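Peptidyl-tRNA hydrolase (Sulfolobus solfataricus, PDB 1XTY) hydrolyses peptidyl-tRNA into a free tRNA and an N-acylated amino acid or peptide, and probably acts on peptidyl-tRNAs that drop off the ribosome during protein synthesis. Local coordinates at residues Met4-Arg9 with Ala21-Ala26. Residues are numbered along the deposited sequence; the frame is centred on the assembly and turned at random.
Sequences MVIVVR and AQVAHA. With SO4 (sulfate ion), chain F.
Sulfate O2 is gripped by both terminal nitrogens of Arg9: NH1 gives it a hydrogen bond of 2.6 Å at 150°, while the bond from NH2 to O2 is weak. NH2 reaches sulfate O3 more squarely, 3.0 Å at 161°, and the sulphur lies in the guanidinium plane, off its edge. The ion probably came from the crystallisation liquor. Asp11, in a salt bridge to NE, and the carbonyl of Ile97, bonded to NH1, are likely to hold the guanidinium in this orientation. A methionine in place of Arg9 would probably leave both Asp11 and the anion without their cationic mate. Back along the strand, the contact with segment 21-26 of helix 16-35 is entirely apolar. The CG2 methyl of Ile6 lies 4.0 Å from Val23 CG2 and 4.1 Å from Ala26 CB. Val8 crosses Val23 at about a right angle, its CG2 3.8 Å from Val23 CG2. Segments 4-9 and 21-26 run obliquely antiparallel (139°). Strand 2-9 lies between strands 97-106 and 56-61 of the mixed sheet; helix 16-35, next in the chain, covers the face carrying Ile6 and Val8, and helix 107-114 packs on the other through Val5 and Val7. Ala26 also touches Ile84 of strand 81-85, and Val23 meets Ala20 of the second subunit.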
loop_
_atom_site.group_PDB
_atom_site.type_symbol
_atom_site.label_atom_id
_atom_site.label_comp_id
_atom_site.label_asym_id
_atom_site.label_seq_id
_atom_site.Cartn_x
_atom_site.Cartn_y
_atom_site.Cartn_z
ATOM N N MET A 4 -3.184 6.221 9.386
ATOM C CA MET A 4 -2.301 5.068 9.386
ATOM C C MET A 4 -0.902 5.628 9.199
ATOM O O MET A 4 -0.686 6.509 8.367
ATOM C CB MET A 4 -2.619 4.115 8.226
ATOM C CG MET A 4 -1.623 2.962 8.118
ATOM S SD MET A 4 -1.887 1.875 6.690
ATOM C CE MET A 4 -3.240 0.893 7.279
ATOM N N VAL A 5 0.045 5.134 9.983
ATOM C CA VAL A 5 1.415 5.588 9.872
ATOM C C VAL A 5 2.305 4.409 9.516
ATOM O O VAL A 5 2.164 3.324 10.080
ATOM C CB VAL A 5 1.918 6.198 11.201
ATOM C CG1 VAL A 5 3.356 6.675 11.043
ATOM C CG2 VAL A 5 1.018 7.353 11.614
ATOM N N ILE A 6 3.202 4.620 8.561
ATOM C CA ILE A 6 4.137 3.578 8.161
ATOM C C ILE A 6 5.545 4.123 8.368
ATOM O O ILE A 6 5.906 5.172 7.832
ATOM C CB ILE A 6 3.961 3.161 6.681
ATOM C CG1 ILE A 6 2.568 2.569 6.456
ATOM C CG2 ILE A 6 5.012 2.118 6.308
ATOM C CD1 ILE A 6 1.493 3.594 6.198
ATOM N N VAL A 7 6.326 3.410 9.171
ATOM C CA VAL A 7 7.697 3.799 9.476
ATOM C C VAL A 7 8.665 3.000 8.612
ATOM O O VAL A 7 8.737 1.776 8.720
ATOM C CB VAL A 7 8.016 3.539 10.964
ATOM C CG1 VAL A 7 9.409 4.069 11.302
ATOM C CG2 VAL A 7 6.959 4.196 11.844
ATOM N N VAL A 8 9.413 3.696 7.762
ATOM C CA VAL A 8 10.366 3.051 6.866
ATOM C C VAL A 8 11.814 3.205 7.336
ATOM O O VAL A 8 12.202 4.267 7.822
ATOM C CB VAL A 8 10.250 3.643 5.448
ATOM C CG1 VAL A 8 11.214 2.949 4.505
ATOM C CG2 VAL A 8 8.818 3.514 4.953
ATOM N N ARG A 9 12.604 2.140 7.191
ATOM C CA ARG A 9 14.019 2.157 7.576
ATOM C C ARG A 9 14.850 2.864 6.515
ATOM O O ARG A 9 14.773 2.528 5.334
ATOM C CB ARG A 9 14.561 0.738 7.739
ATOM C CG ARG A 9 14.146 0.047 9.015
ATOM C CD ARG A 9 14.768 -1.334 9.097
ATOM N NE ARG A 9 16.222 -1.282 9.223
ATOM C CZ ARG A 9 17.007 -2.352 9.170
ATOM N NH1 ARG A 9 16.474 -3.553 8.986
ATOM N NH2 ARG A 9 18.319 -2.226 9.311
ATOM N N ALA A 21 6.545 -0.755 -2.701
ATOM C CA ALA A 21 6.048 -2.109 -2.502
ATOM C C ALA A 21 6.002 -2.470 -1.016
ATOM O O ALA A 21 5.020 -3.051 -0.545
ATOM C CB ALA A 21 6.924 -3.108 -3.260
ATOM N N GLN A 22 7.054 -2.122 -0.280
ATOM C CA GLN A 22 7.118 -2.422 1.150
ATOM C C GLN A 22 6.031 -1.695 1.945
ATOM O O GLN A 22 5.404 -2.282 2.828
ATOM C CB GLN A 22 8.501 -2.062 1.718
ATOM C CG GLN A 22 9.669 -2.743 1.005
ATOM C CD GLN A 22 9.640 -4.259 1.124
ATOM O OE1 GLN A 22 9.821 -4.968 0.135
ATOM N NE2 GLN A 22 9.427 -4.763 2.335
ATOM N N VAL A 23 5.819 -0.414 1.641
ATOM C CA VAL A 23 4.804 0.375 2.331
ATOM C C VAL A 23 3.411 -0.174 2.011
ATOM O O VAL A 23 2.545 -0.245 2.885
ATOM C CB VAL A 23 4.900 1.872 1.924
ATOM C CG1 VAL A 23 3.703 2.651 2.453
ATOM C CG2 VAL A 23 6.186 2.469 2.488
ATOM N N ALA A 24 3.201 -0.571 0.761
ATOM C CA ALA A 24 1.914 -1.135 0.356
ATOM C C ALA A 24 1.700 -2.463 1.084
ATOM O O ALA A 24 0.572 -2.820 1.424
ATOM C CB ALA A 24 1.886 -1.349 -1.161
ATOM N N HIS A 25 2.792 -3.192 1.307
ATOM C CA HIS A 25 2.747 -4.476 2.007
ATOM C C HIS A 25 2.311 -4.218 3.452
ATOM O O HIS A 25 1.458 -4.920 3.998
ATOM C CB HIS A 25 4.141 -5.123 1.982
ATOM C CG HIS A 25 4.154 -6.579 2.342
ATOM N ND1 HIS A 25 3.118 -7.197 3.011
ATOM C CD2 HIS A 25 5.101 -7.531 2.157
ATOM C CE1 HIS A 25 3.426 -8.465 3.222
ATOM N NE2 HIS A 25 4.624 -8.694 2.713
ATOM N N ALA A 26 2.898 -3.197 4.069
ATOM C CA ALA A 26 2.558 -2.847 5.445
ATOM C C ALA A 26 1.085 -2.471 5.567
ATOM O O ALA A 26 0.404 -2.913 6.490
ATOM C CB ALA A 26 3.434 -1.690 5.928
HETATM S S SO4 F . 19.480 -5.717 9.568
HETATM O O1 SO4 F . 19.763 -6.185 8.200
HETATM O O2 SO4 F . 18.037 -5.463 9.705
HETATM O O3 SO4 F . 20.224 -4.466 9.814
HETATM O O4 SO4 F . 19.900 -6.747 10.533
#